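Local atomic coordinates of 4-hydroxybutyrate coenzyme A transferase (Shewanella oneidensis, PDB entry 2OAS), a protein that binds coenzyme A and probably transfers it between acyl-CoA thioesters and carboxylates such as acetate or 4-hydroxybutyrate. Residues E11-I16 and K32-A37; L50-T55 and V79-L84; R73-G78 and P101-S106. All blocks are in the same frame, centred on the assembly; numbering follows the deposited sequence.

Contact 1 of 3, residues E11-I16 and K32-A37; sequences EAVSLI and KVLLDA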
ATOM      1  N   GLU A  11     -13.907  -5.719  41.352  1.00 37.34           N
ATOM      2  CA  GLU A  11     -13.054  -4.842  42.142  1.00 38.18           C
ATOM      3  C   GLU A  11     -11.938  -4.252  41.277  1.00 36.69           C
ATOM      4  O   GLU A  11     -11.564  -3.088  41.424  1.00 36.57           O
ATOM      5  CB  GLU A  11     -12.472  -5.619  43.311  1.00 38.94           C
ATOM      6  CG  GLU A  11     -11.675  -4.774  44.251  1.00 43.25           C
ATOM      7  CD  GLU A  11     -11.177  -5.563  45.439  1.00 46.37           C
ATOM      8  OE1 GLU A  11     -10.308  -5.037  46.165  1.00 48.26           O
ATOM      9  OE2 GLU A  11     -11.655  -6.710  45.645  1.00 46.63           O
ATOM     10  N   ALA A  12     -11.429  -5.053  40.360  1.00 36.34           N
ATOM     11  CA  ALA A  12     -10.378  -4.613  39.466  1.00 37.69           C
ATOM     12  C   ALA A  12     -10.906  -3.591  38.477  1.00 38.13           C
ATOM     13  O   ALA A  12     -10.287  -2.553  38.244  1.00 39.02           O
ATOM     14  CB  ALA A  12      -9.806  -5.818  38.709  1.00 38.49           C
ATOM     15  N   VAL A  13     -12.057  -3.884  37.889  1.00 38.38           N
ATOM     16  CA  VAL A  13     -12.636  -2.987  36.914  1.00 38.96           C
ATOM     17  C   VAL A  13     -13.093  -1.663  37.519  1.00 39.90           C
ATOM     18  O   VAL A  13     -13.178  -0.655  36.827  1.00 41.24           O
ATOM     19  CB  VAL A  13     -13.808  -3.661  36.223  1.00 37.86           C
ATOM     20  CG1 VAL A  13     -14.447  -2.710  35.244  1.00 39.88           C
ATOM     21  CG2 VAL A  13     -13.325  -4.879  35.501  1.00 38.62           C
ATOM     22  N   SER A  14     -13.375  -1.668  38.818  1.00 40.17           N
ATOM     23  CA  SER A  14     -13.842  -0.472  39.509  1.00 40.09           C
ATOM     24  C   SER A  14     -13.011   0.783  39.294  1.00 38.27           C
ATOM     25  O   SER A  14     -13.552   1.878  39.232  1.00 38.65           O
ATOM     26  CB  SER A  14     -13.951  -0.750  41.001  1.00 41.13           C
ATOM     27  OG  SER A  14     -15.083  -1.553  41.250  1.00 44.77           O
ATOM     28  N   LEU A  15     -11.695   0.623  39.196  1.00 38.31           N
ATOM     29  CA  LEU A  15     -10.813   1.769  38.992  1.00 36.52           C
ATOM     30  C   LEU A  15     -11.205   2.541  37.738  1.00 35.45           C
ATOM     31  O   LEU A  15     -11.007   3.745  37.661  1.00 34.67           O
ATOM     32  CB  LEU A  15      -9.354   1.317  38.902  1.00 35.80           C
ATOM     33  CG  LEU A  15      -8.666   0.855  40.194  1.00 36.83           C
ATOM     34  CD1 LEU A  15      -9.425  -0.296  40.821  1.00 37.34           C
ATOM     35  CD2 LEU A  15      -7.226   0.433  39.880  1.00 36.51           C
ATOM     36  N   ILE A  16     -11.763   1.853  36.747  1.00 36.15           N
ATOM     37  CA  ILE A  16     -12.164   2.539  35.523  1.00 34.95           C
ATOM     38  C   ILE A  16     -13.199   3.590  35.887  1.00 35.57           C
ATOM     39  O   ILE A  16     -14.158   3.301  36.611  1.00 35.16           O
ATOM     40  CB  ILE A  16     -12.759   1.569  34.486  1.00 33.38           C
ATOM     41  CG1 ILE A  16     -11.701   0.526  34.090  1.00 33.85           C
ATOM     42  CG2 ILE A  16     -13.247   2.351  33.269  1.00 31.16           C
ATOM     43  CD1 ILE A  16     -12.142  -0.477  33.041  1.00 33.12           C
ATOM     44  N   LYS A  32     -11.829 -11.743  28.867  1.00 34.68           N
ATOM     45  CA  LYS A  32     -13.240 -12.026  29.104  1.00 35.04           C
ATOM     46  C   LYS A  32     -13.643 -11.878  30.578  1.00 33.14           C
ATOM     47  O   LYS A  32     -14.672 -11.278  30.891  1.00 32.86           O
ATOM     48  CB  LYS A  32     -13.564 -13.445  28.626  1.00 36.94           C
ATOM     49  CG  LYS A  32     -15.056 -13.768  28.630  1.00 38.99           C
ATOM     50  CD  LYS A  32     -15.329 -15.208  28.224  1.00 40.51           C
ATOM     51  CE  LYS A  32     -16.817 -15.487  28.260  1.00 42.04           C
ATOM     52  NZ  LYS A  32     -17.379 -15.120  29.588  1.00 43.55           N
ATOM     53  N   VAL A  33     -12.832 -12.431  31.473  1.00 31.29           N
ATOM     54  CA  VAL A  33     -13.116 -12.367  32.898  1.00 30.46           C
ATOM     55  C   VAL A  33     -13.290 -10.933  33.365  1.00 30.77           C
ATOM     56  O   VAL A  33     -14.177 -10.629  34.161  1.00 34.67           O
ATOM     57  CB  VAL A  33     -11.978 -12.996  33.729  1.00 29.32           C
ATOM     58  CG1 VAL A  33     -12.306 -12.913  35.205  1.00 28.82           C
ATOM     59  CG2 VAL A  33     -11.772 -14.431  33.328  1.00 29.11           C
ATOM     60  N   LEU A  34     -12.439 -10.049  32.868  1.00 29.47           N
ATOM     61  CA  LEU A  34     -12.493  -8.643  33.240  1.00 28.24           C
ATOM     62  C   LEU A  34     -13.550  -7.907  32.446  1.00 28.22           C
ATOM     63  O   LEU A  34     -14.251  -7.066  32.987  1.00 30.61           O
ATOM     64  CB  LEU A  34     -11.127  -7.993  33.009  1.00 25.27           C
ATOM     65  CG  LEU A  34     -10.274  -7.620  34.230  1.00 24.99           C
ATOM     66  CD1 LEU A  34     -10.406  -8.656  35.326  1.00 22.19           C
ATOM     67  CD2 LEU A  34      -8.797  -7.460  33.793  1.00 25.13           C
ATOM     68  N   LEU A  35     -13.671  -8.223  31.166  1.00 27.86           N
ATOM     69  CA  LEU A  35     -14.643  -7.547  30.329  1.00 29.27           C
ATOM     70  C   LEU A  35     -16.074  -7.861  30.776  1.00 30.68           C
ATOM     71  O   LEU A  35     -16.960  -7.032  30.618  1.00 30.27           O
ATOM     72  CB  LEU A  35     -14.417  -7.903  28.844  1.00 25.80           C
ATOM     73  CG  LEU A  35     -13.172  -7.342  28.113  1.00 23.24           C
ATOM     74  CD1 LEU A  35     -13.147  -7.861  26.700  1.00 21.25           C
ATOM     75  CD2 LEU A  35     -13.154  -5.819  28.101  1.00 21.53           C
ATOM     76  N   ASP A  36     -16.306  -9.041  31.347  1.00 32.80           N
ATOM     77  CA  ASP A  36     -17.654  -9.368  31.817  1.00 33.88           C
ATOM     78  C   ASP A  36     -17.955  -8.540  33.050  1.00 33.93           C
ATOM     79  O   ASP A  36     -19.092  -8.137  33.263  1.00 35.52           O
ATOM     80  CB  ASP A  36     -17.806 -10.859  32.142  1.00 32.32           C
ATOM     81  CG  ASP A  36     -17.943 -11.721  30.886  1.00 33.18           C
ATOM     82  OD1 ASP A  36     -18.077 -11.155  29.779  1.00 33.34           O
ATOM     83  OD2 ASP A  36     -17.926 -12.963  31.007  1.00 33.60           O
ATOM     84  N   ALA A  37     -16.939  -8.266  33.859  1.00 33.89           N
ATOM     85  CA  ALA A  37     -17.179  -7.464  35.048  1.00 34.83           C
ATOM     86  C   ALA A  37     -17.450  -6.012  34.633  1.00 34.65           C
ATOM     87  O   ALA A  37     -18.190  -5.291  35.299  1.00 34.54           O
ATOM     88  CB  ALA A  37     -15.984  -7.530  35.982  1.00 35.18           C
TER

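Contact 2 of 3, residues L50-T55 and V79-L84; sequences LLQLHT and VPTRPL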
ATOM      1  N   LEU A  50     -14.019   2.140  23.988  1.00 34.42           N
ATOM      2  CA  LEU A  50     -13.170   0.963  24.062  1.00 34.60           C
ATOM      3  C   LEU A  50     -12.529   0.651  22.720  1.00 34.85           C
ATOM      4  O   LEU A  50     -13.197   0.167  21.800  1.00 35.90           O
ATOM      5  CB  LEU A  50     -13.994  -0.232  24.540  1.00 34.83           C
ATOM      6  CG  LEU A  50     -13.288  -1.554  24.831  1.00 34.80           C
ATOM      7  CD1 LEU A  50     -14.190  -2.407  25.672  1.00 36.34           C
ATOM      8  CD2 LEU A  50     -12.946  -2.277  23.546  1.00 35.64           C
ATOM      9  N   LEU A  51     -11.225   0.930  22.628  1.00 34.48           N
ATOM     10  CA  LEU A  51     -10.434   0.676  21.420  1.00 32.07           C
ATOM     11  C   LEU A  51     -10.104  -0.811  21.399  1.00 30.15           C
ATOM     12  O   LEU A  51      -9.869  -1.413  22.448  1.00 30.04           O
ATOM     13  CB  LEU A  51      -9.143   1.504  21.444  1.00 32.34           C
ATOM     14  CG  LEU A  51      -9.237   3.016  21.205  1.00 33.11           C
ATOM     15  CD1 LEU A  51      -7.912   3.707  21.524  1.00 34.52           C
ATOM     16  CD2 LEU A  51      -9.606   3.244  19.761  1.00 34.58           C
ATOM     17  N   GLN A  52     -10.074  -1.403  20.214  1.00 28.73           N
ATOM     18  CA  GLN A  52      -9.810  -2.837  20.119  1.00 28.61           C
ATOM     19  C   GLN A  52      -9.509  -3.321  18.706  1.00 29.28           C
ATOM     20  O   GLN A  52      -9.557  -2.570  17.729  1.00 29.91           O
ATOM     21  CB  GLN A  52     -11.041  -3.605  20.624  1.00 26.37           C
ATOM     22  CG  GLN A  52     -12.165  -3.686  19.581  1.00 25.35           C
ATOM     23  CD  GLN A  52     -13.554  -3.948  20.172  1.00 24.12           C
ATOM     24  OE1 GLN A  52     -14.108  -3.101  20.875  1.00 22.56           O
ATOM     25  NE2 GLN A  52     -14.115  -5.117  19.882  1.00 20.97           N
ATOM     26  N   LEU A  53      -9.206  -4.602  18.621  1.00 30.52           N
ATOM     27  CA  LEU A  53      -8.944  -5.265  17.356  1.00 31.40           C
ATOM     28  C   LEU A  53      -9.977  -6.387  17.380  1.00 31.88           C
ATOM     29  O   LEU A  53     -11.034  -6.244  17.999  1.00 31.88           O
ATOM     30  CB  LEU A  53      -7.518  -5.826  17.337  1.00 30.36           C
ATOM     31  CG  LEU A  53      -6.365  -4.978  16.766  1.00 31.17           C
ATOM     32  CD1 LEU A  53      -6.513  -3.510  17.090  1.00 31.33           C
ATOM     33  CD2 LEU A  53      -5.062  -5.506  17.316  1.00 30.69           C
ATOM     34  N   HIS A  54      -9.676  -7.499  16.727  1.00 33.22           N
ATOM     35  CA  HIS A  54     -10.593  -8.622  16.711  1.00 36.66           C
ATOM     36  C   HIS A  54     -10.670  -9.152  18.149  1.00 37.77           C
ATOM     37  O   HIS A  54      -9.644  -9.419  18.783  1.00 37.44           O
ATOM     38  CB  HIS A  54     -10.073  -9.701  15.743  1.00 38.94           C
ATOM     39  CG  HIS A  54     -11.030 -10.832  15.525  1.00 42.83           C
ATOM     40  ND1 HIS A  54     -11.319 -11.762  16.500  1.00 44.35           N
ATOM     41  CD2 HIS A  54     -11.804 -11.152  14.460  1.00 44.16           C
ATOM     42  CE1 HIS A  54     -12.232 -12.603  16.050  1.00 44.51           C
ATOM     43  NE2 HIS A  54     -12.544 -12.254  14.814  1.00 45.30           N
ATOM     44  N   THR A  55     -11.881  -9.288  18.681  1.00 38.78           N
ATOM     45  CA  THR A  55     -12.035  -9.775  20.046  1.00 40.22           C
ATOM     46  C   THR A  55     -12.743 -11.125  20.089  1.00 39.92           C
ATOM     47  O   THR A  55     -13.443 -11.498  19.149  1.00 39.95           O
ATOM     48  CB  THR A  55     -12.812  -8.765  20.905  1.00 41.51           C
ATOM     49  OG1 THR A  55     -12.858  -9.242  22.250  1.00 45.14           O
ATOM     50  CG2 THR A  55     -14.250  -8.610  20.392  1.00 43.28           C
ATOM     51  N   VAL A  79     -17.185 -10.711  15.359  1.00 41.35           N
ATOM     52  CA  VAL A  79     -18.543 -11.236  15.476  1.00 40.59           C
ATOM     53  C   VAL A  79     -19.464 -10.393  16.361  1.00 40.83           C
ATOM     54  O   VAL A  79     -20.589 -10.090  15.973  1.00 41.01           O
ATOM     55  CB  VAL A  79     -18.532 -12.691  16.022  1.00 40.17           C
ATOM     56  CG1 VAL A  79     -19.956 -13.208  16.150  1.00 39.08           C
ATOM     57  CG2 VAL A  79     -17.715 -13.592  15.101  1.00 38.54           C
ATOM     58  N   PRO A  80     -19.002 -10.008  17.559  1.00 40.77           N
ATOM     59  CA  PRO A  80     -19.828  -9.201  18.463  1.00 41.32           C
ATOM     60  C   PRO A  80     -19.938  -7.720  18.105  1.00 40.89           C
ATOM     61  O   PRO A  80     -20.736  -7.000  18.694  1.00 42.91           O
ATOM     62  CB  PRO A  80     -19.139  -9.397  19.809  1.00 42.31           C
ATOM     63  CG  PRO A  80     -17.694  -9.426  19.410  1.00 41.15           C
ATOM     64  CD  PRO A  80     -17.717 -10.350  18.199  1.00 40.70           C
ATOM     65  N   THR A  81     -19.145  -7.262  17.147  1.00 40.18           N
ATOM     66  CA  THR A  81     -19.180  -5.856  16.781  1.00 39.32           C
ATOM     67  C   THR A  81     -19.821  -5.556  15.427  1.00 40.27           C
ATOM     68  O   THR A  81     -20.333  -4.463  15.227  1.00 39.67           O
ATOM     69  CB  THR A  81     -17.766  -5.255  16.812  1.00 38.90           C
ATOM     70  OG1 THR A  81     -16.874  -6.109  16.089  1.00 36.71           O
ATOM     71  CG2 THR A  81     -17.279  -5.109  18.254  1.00 36.43           C
ATOM     72  N   ARG A  82     -19.799  -6.517  14.505  1.00 41.64           N
ATOM     73  CA  ARG A  82     -20.372  -6.322  13.175  1.00 42.84           C
ATOM     74  C   ARG A  82     -21.785  -5.751  13.196  1.00 43.97           C
ATOM     75  O   ARG A  82     -22.082  -4.774  12.501  1.00 44.44           O
ATOM     76  CB  ARG A  82     -20.390  -7.640  12.395  1.00 44.59           C
ATOM     77  CG  ARG A  82     -19.032  -8.096  11.920  1.00 47.69           C
ATOM     78  CD  ARG A  82     -19.050  -9.535  11.428  1.00 48.75           C
ATOM     79  NE  ARG A  82     -17.713 -10.109  11.547  1.00 51.66           N
ATOM     80  CZ  ARG A  82     -17.456 -11.400  11.721  1.00 54.28           C
ATOM     81  NH1 ARG A  82     -18.456 -12.274  11.791  1.00 54.72           N
ATOM     82  NH2 ARG A  82     -16.194 -11.807  11.854  1.00 56.18           N
ATOM     83  N   PRO A  83     -22.688  -6.361  13.981  1.00 43.74           N
ATOM     84  CA  PRO A  83     -24.055  -5.843  14.024  1.00 43.55           C
ATOM     85  C   PRO A  83     -24.105  -4.406  14.525  1.00 43.37           C
ATOM     86  O   PRO A  83     -24.961  -3.621  14.108  1.00 42.61           O
ATOM     87  CB  PRO A  83     -24.758  -6.814  14.962  1.00 43.36           C
ATOM     88  CG  PRO A  83     -23.649  -7.207  15.903  1.00 44.48           C
ATOM     89  CD  PRO A  83     -22.511  -7.455  14.949  1.00 43.14           C
ATOM     90  N   LEU A  84     -23.189  -4.068  15.425  1.00 43.04           N
ATOM     91  CA  LEU A  84     -23.141  -2.725  15.969  1.00 44.20           C
ATOM     92  C   LEU A  84     -22.551  -1.742  14.954  1.00 44.58           C
ATOM     93  O   LEU A  84     -23.005  -0.606  14.843  1.00 43.32           O
ATOM     94  CB  LEU A  84     -22.326  -2.694  17.270  1.00 45.59           C
ATOM     95  CG  LEU A  84     -23.086  -2.842  18.603  1.00 46.37           C
ATOM     96  CD1 LEU A  84     -23.972  -4.076  18.583  1.00 47.14           C
ATOM     97  CD2 LEU A  84     -22.079  -2.914  19.751  1.00 46.53           C
TER

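Contact 3 of 3, residues R73-G78 and P101-S106; sequences RCFFGG and PKLFRS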
ATOM      1  N   ARG A  73     -14.790   1.139  19.605  1.00 31.32           N
ATOM      2  CA  ARG A  73     -14.014   1.825  18.555  1.00 31.74           C
ATOM      3  C   ARG A  73     -13.106   0.742  17.980  1.00 32.29           C
ATOM      4  O   ARG A  73     -12.072   0.419  18.552  1.00 32.68           O
ATOM      5  CB  ARG A  73     -13.181   2.963  19.137  1.00 29.43           C
ATOM      6  CG  ARG A  73     -12.613   3.929  18.093  1.00 30.44           C
ATOM      7  CD  ARG A  73     -12.011   5.154  18.772  1.00 30.50           C
ATOM      8  NE  ARG A  73     -11.359   6.087  17.858  1.00 29.29           N
ATOM      9  CZ  ARG A  73     -11.994   6.963  17.085  1.00 28.09           C
ATOM     10  NH1 ARG A  73     -13.319   7.036  17.103  1.00 28.83           N
ATOM     11  NH2 ARG A  73     -11.299   7.789  16.315  1.00 27.88           N
ATOM     12  N   CYS A  74     -13.499   0.189  16.842  1.00 32.43           N
ATOM     13  CA  CYS A  74     -12.770  -0.908  16.236  1.00 33.85           C
ATOM     14  C   CYS A  74     -11.772  -0.623  15.136  1.00 34.62           C
ATOM     15  O   CYS A  74     -12.084   0.053  14.152  1.00 35.61           O
ATOM     16  CB  CYS A  74     -13.760  -1.933  15.699  1.00 34.28           C
ATOM     17  SG  CYS A  74     -15.038  -2.395  16.852  1.00 38.27           S
ATOM     18  N   PHE A  75     -10.574  -1.169  15.306  1.00 34.87           N
ATOM     19  CA  PHE A  75      -9.524  -1.051  14.313  1.00 36.26           C
ATOM     20  C   PHE A  75      -9.701  -2.277  13.429  1.00 35.36           C
ATOM     21  O   PHE A  75      -9.122  -2.380  12.354  1.00 35.36           O
ATOM     22  CB  PHE A  75      -8.148  -1.086  14.984  1.00 37.77           C
ATOM     23  CG  PHE A  75      -7.839   0.147  15.764  1.00 38.86           C
ATOM     24  CD1 PHE A  75      -7.371   0.065  17.066  1.00 38.31           C
ATOM     25  CD2 PHE A  75      -8.011   1.405  15.188  1.00 40.08           C
ATOM     26  CE1 PHE A  75      -7.088   1.218  17.787  1.00 38.35           C
ATOM     27  CE2 PHE A  75      -7.731   2.560  15.907  1.00 38.88           C
ATOM     28  CZ  PHE A  75      -7.264   2.467  17.208  1.00 37.83           C
ATOM     29  N   PHE A  76     -10.527  -3.200  13.903  1.00 35.49           N
ATOM     30  CA  PHE A  76     -10.799  -4.432  13.181  1.00 36.04           C
ATOM     31  C   PHE A  76     -12.071  -4.997  13.771  1.00 36.61           C
ATOM     32  O   PHE A  76     -12.157  -5.190  14.982  1.00 36.77           O
ATOM     33  CB  PHE A  76      -9.678  -5.429  13.397  1.00 36.50           C
ATOM     34  CG  PHE A  76      -9.651  -6.542  12.403  1.00 38.62           C
ATOM     35  CD1 PHE A  76      -8.764  -6.497  11.329  1.00 38.67           C
ATOM     36  CD2 PHE A  76     -10.469  -7.659  12.561  1.00 37.70           C
ATOM     37  CE1 PHE A  76      -8.681  -7.549  10.432  1.00 40.27           C
ATOM     38  CE2 PHE A  76     -10.401  -8.723  11.665  1.00 39.20           C
ATOM     39  CZ  PHE A  76      -9.503  -8.671  10.597  1.00 40.20           C
ATOM     40  N   GLY A  77     -13.053  -5.268  12.921  1.00 37.26           N
ATOM     41  CA  GLY A  77     -14.309  -5.801  13.407  1.00 37.88           C
ATOM     42  C   GLY A  77     -14.329  -7.292  13.715  1.00 39.27           C
ATOM     43  O   GLY A  77     -13.492  -8.074  13.242  1.00 38.70           O
ATOM     44  N   GLY A  78     -15.315  -7.685  14.512  1.00 39.55           N
ATOM     45  CA  GLY A  78     -15.473  -9.074  14.886  1.00 39.70           C
ATOM     46  C   GLY A  78     -16.937  -9.468  14.965  1.00 40.77           C
ATOM     47  O   GLY A  78     -17.832  -8.666  14.670  1.00 41.34           O
ATOM     48  N   PRO A 101       0.537   0.543  16.832  1.00 37.04           N
ATOM     49  CA  PRO A 101       1.509   0.834  17.897  1.00 38.34           C
ATOM     50  C   PRO A 101       2.009   2.268  17.809  1.00 39.09           C
ATOM     51  O   PRO A 101       2.210   2.936  18.829  1.00 38.66           O
ATOM     52  CB  PRO A 101       2.627  -0.162  17.629  1.00 37.03           C
ATOM     53  CG  PRO A 101       1.897  -1.327  17.081  1.00 38.84           C
ATOM     54  CD  PRO A 101       0.943  -0.659  16.091  1.00 38.71           C
ATOM     55  N   LYS A 102       2.195   2.736  16.580  1.00 39.18           N
ATOM     56  CA  LYS A 102       2.669   4.095  16.342  1.00 40.47           C
ATOM     57  C   LYS A 102       1.631   5.151  16.747  1.00 40.91           C
ATOM     58  O   LYS A 102       1.986   6.222  17.252  1.00 40.41           O
ATOM     59  CB  LYS A 102       3.037   4.285  14.863  1.00 42.11           C
ATOM     60  CG  LYS A 102       3.302   5.741  14.481  1.00 44.24           C
ATOM     61  CD  LYS A 102       2.666   6.106  13.116  1.00 46.47           C
ATOM     62  CE  LYS A 102       2.683   7.640  12.888  1.00 48.58           C
ATOM     63  NZ  LYS A 102       2.211   8.101  11.533  1.00 48.28           N
ATOM     64  N   LEU A 103       0.352   4.856  16.507  1.00 39.47           N
ATOM     65  CA  LEU A 103      -0.738   5.768  16.856  1.00 37.04           C
ATOM     66  C   LEU A 103      -0.740   5.969  18.367  1.00 36.62           C
ATOM     67  O   LEU A 103      -1.053   7.050  18.873  1.00 35.86           O
ATOM     68  CB  LEU A 103      -2.085   5.180  16.421  1.00 36.79           C
ATOM     69  CG  LEU A 103      -3.296   6.122  16.418  1.00 37.46           C
ATOM     70  CD1 LEU A 103      -3.168   7.074  15.244  1.00 36.73           C
ATOM     71  CD2 LEU A 103      -4.583   5.338  16.283  1.00 36.68           C
ATOM     72  N   PHE A 104      -0.398   4.913  19.095  1.00 37.21           N
ATOM     73  CA  PHE A 104      -0.362   5.005  20.542  1.00 37.62           C
ATOM     74  C   PHE A 104       0.901   5.711  20.988  1.00 38.75           C
ATOM     75  O   PHE A 104       0.838   6.707  21.709  1.00 39.27           O
ATOM     76  CB  PHE A 104      -0.422   3.623  21.190  1.00 35.44           C
ATOM     77  CG  PHE A 104      -1.700   2.889  20.948  1.00 34.12           C
ATOM     78  CD1 PHE A 104      -2.859   3.571  20.589  1.00 35.62           C
ATOM     79  CD2 PHE A 104      -1.751   1.508  21.094  1.00 34.17           C
ATOM     80  CE1 PHE A 104      -4.057   2.892  20.371  1.00 34.33           C
ATOM     81  CE2 PHE A 104      -2.942   0.810  20.886  1.00 34.37           C
ATOM     82  CZ  PHE A 104      -4.102   1.505  20.520  1.00 33.97           C
ATOM     83  N   ARG A 105       2.049   5.208  20.546  1.00 39.52           N
ATOM     84  CA  ARG A 105       3.327   5.801  20.941  1.00 40.21           C
ATOM     85  C   ARG A 105       3.500   7.269  20.564  1.00 40.75           C
ATOM     86  O   ARG A 105       4.047   8.043  21.347  1.00 41.17           O
ATOM     87  CB  ARG A 105       4.486   4.963  20.388  1.00 40.36           C
ATOM     88  CG  ARG A 105       4.770   3.734  21.253  1.00 40.38           C
ATOM     89  CD  ARG A 105       5.283   2.540  20.463  1.00 39.10           C
ATOM     90  NE  ARG A 105       5.503   1.412  21.363  1.00 39.18           N
ATOM     91  CZ  ARG A 105       5.716   0.159  20.978  1.00 39.51           C
ATOM     92  NH1 ARG A 105       5.744  -0.165  19.691  1.00 37.55           N
ATOM     93  NH2 ARG A 105       5.899  -0.773  21.902  1.00 40.66           N
ATOM     94  N   SER A 106       3.026   7.650  19.381  1.00 42.04           N
ATOM     95  CA  SER A 106       3.130   9.031  18.912  1.00 42.81           C
ATOM     96  C   SER A 106       2.218   9.931  19.732  1.00 42.38           C
ATOM     97  O   SER A 106       2.223  11.151  19.580  1.00 41.70           O
ATOM     98  CB  SER A 106       2.712   9.130  17.449  1.00 42.72           C
ATOM     99  OG  SER A 106       1.316   8.914  17.328  1.00 43.12           O
TER

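Contact 1 of 3, residues E11-I16 and K32-A37
Two helices of the N-terminal parallel-sheet region, 9-13 and 32-41, pack through Val-13 on one side and Leu-34 and Ala-37 on the other. The contact is small, buried and apolar. One methyl group does most of the work. Val-13 CG2 lies 3.8 Å from Ala-37 CB and 4.3 Å from Leu-34 CG. It also rests 3.5 Å from the backbone O of Leu-34. That oxygen takes a weak intrahelical bond from Ala-37 N. The torsion of Val-13 explains which branch is used. With chi1 178°, CG1 trails opposite the backbone N, and CG2 sits beside that N, on the side that meets helix 32-41. Ala-12 adds a looser touch, its CB 4.5 Å from CD1 of Leu-34. Ala-37 has only its CB here, and the valine methyl lies against both it and Leu-34 O. Leu-34 starts off to the side, but its branched end swings nearer to helix 9-13.

After Val-13 the chain folds into a type I turn, with Ile-16 N bonded to Val-13 O. Ile-16 O is hydrogen-bonded to His-41 NE2 further along the second helix. Asp-36 points away from the contact. Its OD2 takes Lys-32 NZ at 2.6 Å in a salt bridge across one turn of the helix. The amine meets the syn side of the carboxylate, only 16° out of its plane. OD1 has a second partner, Ser-60 OG, so both carboxylate oxygens are bound.

Ile-16, just after helix 9-13, and Leu-34 both rest on Ile-147 of strand 145-150, consistent with both helices lying on the same side of the sheet. Strand 21-24 lies between them in sequence. Neighbouring helices layered on a parallel sheet in this way are characteristic of Rossmann-like alpha/beta folds.

Contact 2 of 3, residues L50-T55 and V79-L84
Gln-52, the last residue of strand 48-52, is the first of 50-55 to meet 79-84, through Thr-81. Its chi1 of 79° puts CG between the backbone N and the carbonyl carbon. From there the chain runs out extended and carries the amide toward the other segment. NE2 ends 3.6 Å from Thr-81 CG2, and Gln-52 and Thr-81 approach each other head-on from the two segments. This is van der Waals packing of an amide nitrogen on a methyl. The Thr-81 hydroxyl is used differently: OG1 is hydrogen-bonded to Gly-78 N.

Beyond Gln-52 the strand gives way to loop. The site is at the C-terminal ends of the parallel strands, where Rossmann-like folds commonly place their ligands. Thr-81, just before helix 82-86, has its side chain about 8 Å from that of Ser-327, a coenzyme A-binding residue, and about 11 Å from the bound coenzyme. At that distance it does not touch the ligand.

At Leu-53 the backbone N is hydrogen-bonded to Ser-26 OG. His-54 follows, and the end of its side chain leans toward 79-84. NE2 stays 4.7 Å from Arg-82 NH2, too far for a bond. If the imidazole is protonated, the two charges would disfavour each other mildly. Arg-82 is held by Tyr-326: NE is hydrogen-bonded to Tyr-326 O, and the tyrosine ring makes a cation-pi contact. Val-79 N lies over one face of the guanidinium, 3.7 Å above the middle of the group.

Thr-55 gives the second touch. Its CG2 lies 3.7 Å from Pro-80 CG, and the Thr-55 side chain meets the proline ring at a slant. With chi1 -176°, OG1 is turned opposite the backbone N and pairs with Thr-30 OG1, while the methyl faces the proline.

Contact 3 of 3, residues R73-G78 and P101-S106
Phe-75 directs the far end of its ring at Leu-103 and Phe-104, two consecutive residues of helix 100-105. Two neighbouring ring atoms make the contact. CZ is 4.0 Å from CD2 of Leu-103, and CE1 is 4.1 Å from CZ of Phe-104. The two phenyl rings meet near their outer ends and do not overlap as a stack. The leucine methyl also comes to the Phe-75 ring at a slant.

The helix brings its two residues to this ring by different routes. Leu-103 points toward the strand end from the start. With chi1 -167°, its CG is opposite the backbone N, and the CD2 branch makes the touch. Phe-104 leaves the helix to one side and reaches the contact with its outermost atom CZ. Its ring also packs edge-to-face with Trp-23, a second aromatic contact. All three side chains are buried.

The next residue along from Phe-75, Phe-76, touches coenzyme A, so Phe-75 and Phe-76 place consecutive rings in the core and at the ligand pocket. The side chain of Phe-75 itself is about 11 Å from the coenzyme.

The second subunit is close by. Arg-73 NH2 forms a salt bridge with Glu-399 of that subunit, and Leu-103 packs on its Gly-394. Within the chain, Phe-75 also rests on Leu-51 of the adjacent strand 48-52, while Phe-104 leans on Val-142 of helix 136-142. Helix 100-105 thus packs between the end of strand 70-74 and helix 136-142.

All three contacts are buried and lack hydrogen bonds between their segments, but they differ in place and chemistry. Contact 1 lies farthest from the chain centre and away from the annotated sites. It joins helix to helix by aliphatic packing. The centres of contacts 2 and 3 are about 12 Å apart, and their segments touch. Strands 48-52 and 70-74 are neighbours in one sheet, probably bonded from Leu-50 O to Arg-73 N and from Gln-52 O to Phe-75 N. Contact 2 mixes polar and apolar groups; contact 3 is aromatic and aliphatic, adjoins pocket residue Phe-76 and borders the second subunit. Helix 32-41 leads into strand 48-52, linking contacts 1 and 2 in sequence.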